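MutT/nudix family protein (Shewanella oneidensis, PDB 3GZ5) probably acts as an ADP-ribose-dependent transcriptional regulator of NAD metabolism, joining a Nudix domain to a DNA-binding winged helix domain. Local coordinates at residues B[172-184]-B[193-206]. Residues are numbered along the deposited sequence; the frame is centred on the assembly and turned at random.
Sequences EPFTLPELQHVHE and GKSFRRRVEQADLL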
# COMPACT_ATOMS: atom_id res chain seq x y z
N GLU B 172 21.55 11.06 11.50
CA GLU B 172 21.54 12.41 10.98
C GLU B 172 22.60 13.21 11.75
O GLU B 172 22.72 13.03 12.96
CB GLU B 172 20.15 13.01 11.19
CG GLU B 172 19.55 13.68 9.96
CD GLU B 172 18.64 12.77 9.13
OE1 GLU B 172 18.78 11.51 9.17
OE2 GLU B 172 17.78 13.33 8.42
N PRO B 173 23.40 14.04 11.05
CA PRO B 173 23.45 14.25 9.60
C PRO B 173 24.23 13.14 8.89
O PRO B 173 25.04 12.45 9.52
CB PRO B 173 24.21 15.57 9.47
CG PRO B 173 25.16 15.56 10.61
CD PRO B 173 24.41 14.88 11.75
N PHE B 174 23.98 12.97 7.59
CA PHE B 174 24.71 11.98 6.80
C PHE B 174 25.32 12.62 5.54
O PHE B 174 24.94 13.72 5.15
CB PHE B 174 23.78 10.82 6.39
CG PHE B 174 22.53 11.28 5.68
CD1 PHE B 174 21.32 11.32 6.34
CD2 PHE B 174 22.58 11.70 4.34
CE1 PHE B 174 20.18 11.75 5.70
CE2 PHE B 174 21.45 12.13 3.70
CZ PHE B 174 20.24 12.15 4.37
N THR B 175 26.25 11.91 4.91
CA THR B 175 26.82 12.39 3.65
C THR B 175 26.07 11.80 2.49
O THR B 175 25.34 10.83 2.63
CB THR B 175 28.32 12.04 3.52
OG1 THR B 175 28.47 10.62 3.51
CG2 THR B 175 29.12 12.66 4.67
N LEU B 176 26.24 12.41 1.34
CA LEU B 176 25.55 11.96 0.16
C LEU B 176 26.07 10.61 -0.37
O LEU B 176 25.28 9.84 -0.90
CB LEU B 176 25.59 13.07 -0.88
CG LEU B 176 24.33 13.06 -1.71
CD1 LEU B 176 23.69 14.43 -1.70
CD2 LEU B 176 24.70 12.63 -3.11
N PRO B 177 27.39 10.34 -0.27
CA PRO B 177 27.89 8.98 -0.46
C PRO B 177 27.28 7.90 0.46
O PRO B 177 27.10 6.78 0.01
CB PRO B 177 29.39 9.12 -0.18
CG PRO B 177 29.69 10.52 -0.57
CD PRO B 177 28.50 11.30 -0.10
N GLU B 178 27.02 8.23 1.72
CA GLU B 178 26.28 7.33 2.62
C GLU B 178 24.88 7.00 2.07
O GLU B 178 24.46 5.84 2.06
CB GLU B 178 26.10 7.95 4.00
CG GLU B 178 27.36 8.06 4.84
CD GLU B 178 27.08 8.74 6.18
OE1 GLU B 178 28.03 9.24 6.82
OE2 GLU B 178 25.90 8.75 6.60
N LEU B 179 24.18 8.04 1.64
CA LEU B 179 22.83 7.92 1.15
C LEU B 179 22.82 7.09 -0.12
O LEU B 179 21.99 6.19 -0.29
CB LEU B 179 22.25 9.31 0.87
CG LEU B 179 20.82 9.34 0.37
CD1 LEU B 179 19.83 8.73 1.39
CD2 LEU B 179 20.40 10.77 -0.05
N GLN B 180 23.75 7.39 -1.03
CA GLN B 180 23.90 6.62 -2.25
C GLN B 180 24.14 5.14 -1.94
O GLN B 180 23.52 4.28 -2.55
CB GLN B 180 25.06 7.17 -3.10
CG GLN B 180 25.24 6.42 -4.39
CD GLN B 180 26.27 7.06 -5.29
OE1 GLN B 180 26.40 8.29 -5.34
NE2 GLN B 180 26.99 6.23 -6.04
N HIS B 181 25.02 4.86 -0.99
CA HIS B 181 25.32 3.48 -0.66
C HIS B 181 24.13 2.69 -0.10
O HIS B 181 23.92 1.54 -0.49
CB HIS B 181 26.54 3.35 0.26
CG HIS B 181 27.01 1.94 0.40
ND1 HIS B 181 27.39 1.16 -0.68
CD2 HIS B 181 27.12 1.14 1.49
CE1 HIS B 181 27.73 -0.04 -0.26
NE2 HIS B 181 27.58 -0.08 1.05
N VAL B 182 23.34 3.30 0.78
CA VAL B 182 22.11 2.63 1.26
C VAL B 182 21.19 2.30 0.10
O VAL B 182 20.60 1.22 0.09
CB VAL B 182 21.30 3.44 2.30
CG1 VAL B 182 20.22 2.54 2.89
CG2 VAL B 182 22.17 3.94 3.42
N HIS B 183 21.03 3.22 -0.85
CA HIS B 183 20.19 2.96 -2.04
C HIS B 183 20.77 1.80 -2.89
O HIS B 183 20.01 0.95 -3.39
CB HIS B 183 20.03 4.22 -2.91
CG HIS B 183 19.10 5.26 -2.36
ND1 HIS B 183 17.93 5.62 -2.99
CD2 HIS B 183 19.19 6.05 -1.26
CE1 HIS B 183 17.33 6.58 -2.30
NE2 HIS B 183 18.07 6.86 -1.24
N GLU B 184 22.09 1.78 -3.07
CA GLU B 184 22.78 0.69 -3.78
C GLU B 184 22.55 -0.66 -3.08
O GLU B 184 22.24 -1.63 -3.75
CB GLU B 184 24.28 0.99 -3.93
CG GLU B 184 24.56 2.11 -4.91
CD GLU B 184 26.02 2.56 -4.94
OE1 GLU B 184 26.37 3.34 -5.85
OE2 GLU B 184 26.82 2.14 -4.09
N GLY B 193 26.52 7.65 -9.55
CA GLY B 193 26.74 8.77 -8.62
C GLY B 193 26.28 10.17 -9.01
O GLY B 193 25.75 10.92 -8.17
N LYS B 194 26.47 10.53 -10.27
CA LYS B 194 26.28 11.90 -10.75
C LYS B 194 24.84 12.14 -11.19
O LYS B 194 24.33 13.26 -11.07
CB LYS B 194 27.27 12.18 -11.88
CG LYS B 194 26.96 13.39 -12.76
CD LYS B 194 27.79 14.60 -12.38
CE LYS B 194 28.12 15.46 -13.60
NZ LYS B 194 26.89 15.96 -14.30
N SER B 195 24.20 11.09 -11.71
CA SER B 195 22.76 11.11 -11.92
C SER B 195 22.03 11.26 -10.56
O SER B 195 21.14 12.09 -10.41
CB SER B 195 22.28 9.83 -12.62
OG SER B 195 23.01 9.56 -13.81
N PHE B 196 22.45 10.44 -9.59
CA PHE B 196 21.87 10.43 -8.25
C PHE B 196 21.91 11.81 -7.59
O PHE B 196 20.87 12.33 -7.20
CB PHE B 196 22.56 9.39 -7.37
CG PHE B 196 21.89 9.18 -6.03
CD1 PHE B 196 20.58 8.67 -5.95
CD2 PHE B 196 22.57 9.48 -4.84
CE1 PHE B 196 19.96 8.47 -4.71
CE2 PHE B 196 21.95 9.27 -3.59
CZ PHE B 196 20.65 8.77 -3.53
N ARG B 197 23.11 12.38 -7.49
CA ARG B 197 23.33 13.77 -7.05
C ARG B 197 22.47 14.80 -7.77
O ARG B 197 21.86 15.66 -7.12
CB ARG B 197 24.80 14.15 -7.14
CG ARG B 197 25.57 13.80 -5.90
CD ARG B 197 27.05 13.65 -6.19
NE ARG B 197 27.79 13.15 -5.03
CZ ARG B 197 27.88 11.86 -4.68
NH1 ARG B 197 27.27 10.91 -5.39
NH2 ARG B 197 28.59 11.53 -3.60
N ARG B 198 22.41 14.71 -9.09
CA ARG B 198 21.48 15.53 -9.89
C ARG B 198 20.01 15.40 -9.43
O ARG B 198 19.32 16.41 -9.25
CB ARG B 198 21.65 15.20 -11.39
CG ARG B 198 20.53 15.70 -12.34
CD ARG B 198 21.01 15.89 -13.82
NE ARG B 198 21.81 14.76 -14.33
CZ ARG B 198 23.15 14.70 -14.30
NH1 ARG B 198 23.78 13.62 -14.78
NH2 ARG B 198 23.85 15.71 -13.78
N ARG B 199 19.54 14.17 -9.25
CA ARG B 199 18.16 13.95 -8.78
C ARG B 199 17.93 14.45 -7.34
O ARG B 199 16.93 15.11 -7.06
CB ARG B 199 17.73 12.48 -8.96
CG ARG B 199 16.90 12.22 -10.24
CD ARG B 199 16.87 10.74 -10.65
NE ARG B 199 15.75 9.98 -10.06
CZ ARG B 199 15.78 9.38 -8.87
NH1 ARG B 199 16.86 9.43 -8.10
NH2 ARG B 199 14.71 8.72 -8.44
N VAL B 200 18.89 14.18 -6.45
CA VAL B 200 18.82 14.69 -5.08
C VAL B 200 18.66 16.22 -5.04
O VAL B 200 17.70 16.73 -4.43
CB VAL B 200 20.03 14.25 -4.22
CG1 VAL B 200 20.05 15.01 -2.91
CG2 VAL B 200 19.99 12.75 -3.96
N GLU B 201 19.58 16.93 -5.71
CA GLU B 201 19.62 18.40 -5.72
C GLU B 201 18.33 19.01 -6.22
O GLU B 201 17.89 20.05 -5.72
CB GLU B 201 20.82 18.92 -6.52
CG GLU B 201 22.20 18.69 -5.84
CD GLU B 201 23.41 19.26 -6.62
OE1 GLU B 201 23.36 20.42 -7.10
OE2 GLU B 201 24.43 18.54 -6.74
N GLN B 202 17.69 18.34 -7.17
CA GLN B 202 16.46 18.85 -7.77
C GLN B 202 15.21 18.52 -6.95
O GLN B 202 14.25 19.31 -6.94
CB GLN B 202 16.35 18.34 -9.21
CG GLN B 202 17.26 19.12 -10.17
CD GLN B 202 17.65 18.34 -11.41
OE1 GLN B 202 18.81 18.40 -11.84
NE2 GLN B 202 16.69 17.62 -12.00
N ALA B 203 15.21 17.37 -6.28
CA ALA B 203 14.18 17.02 -5.30
C ALA B 203 14.13 18.09 -4.22
O ALA B 203 13.05 18.44 -3.72
CB ALA B 203 14.48 15.69 -4.69
N ASP B 204 15.29 18.61 -3.85
CA ASP B 204 15.34 19.70 -2.91
C ASP B 204 14.82 19.24 -1.53
O ASP B 204 13.98 19.91 -0.90
CB ASP B 204 14.48 20.83 -3.47
CG ASP B 204 14.72 22.11 -2.79
OD1 ASP B 204 15.91 22.43 -2.56
OD2 ASP B 204 13.72 22.78 -2.47
N LEU B 205 15.34 18.09 -1.10
CA LEU B 205 14.84 17.35 0.07
C LEU B 205 15.83 17.28 1.21
O LEU B 205 15.47 16.87 2.33
CB LEU B 205 14.47 15.92 -0.33
CG LEU B 205 13.20 15.77 -1.16
CD1 LEU B 205 13.12 14.35 -1.72
CD2 LEU B 205 11.96 16.11 -0.31
N LEU B 206 17.08 17.62 0.93
CA LEU B 206 18.11 17.56 1.93
C LEU B 206 18.45 18.98 2.39
O LEU B 206 18.44 19.93 1.57
CB LEU B 206 19.36 16.87 1.39
CG LEU B 206 19.25 15.39 1.00
CD1 LEU B 206 20.62 14.86 0.56
CD2 LEU B 206 18.74 14.60 2.19
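F196 is the knob of this helix pair, a ring pushed into the hole made by L176, L179, Q180 and H183 on helix 176-184. Its CG stands anti to the backbone N (chi1 -172°), which sends the ring out across the gap between two helices whose axes pass 11.0 Å apart at 109°. At the floor of the hole F196 CE2 comes to 3.6 Å from Q180 CA, while the CG of L179 meets the ring's edge and the chain of Q180 slides past it. The far end makes a T-shaped stack: the edge of F196, led by CZ, points into the centre of the H183 face, with the planes at 61°. Behind this knob, L176 CD1 touches both V200 CG1 (3.9 Å) and L206 CD1, and L206 CD2 abuts F174 CZ at the edge of its ring (3.6 Å), so the apolar seam runs on to residues just before the first helix and just after the second. Polar groups close the contact beside R197. R197 NH1 donates to Q180 OE1 (2.8 Å), which lies near the plane of the R197 guanidinium and nearly in line with the C=O bond, and also bonds to G193 O. With an alanine here instead of R197, Q180 OE1 would probably lose this donor, and the amide would be freer to turn. Q180 NE2 in turn bonds to E184 OE1 (3.0 Å), which I191 N also reaches. In this helix-turn-helix of the winged helix domain, the chemistry implies an apolar core that joins the helices and hydrogen bonds at both ends of the Q180 amide that hold its orientation.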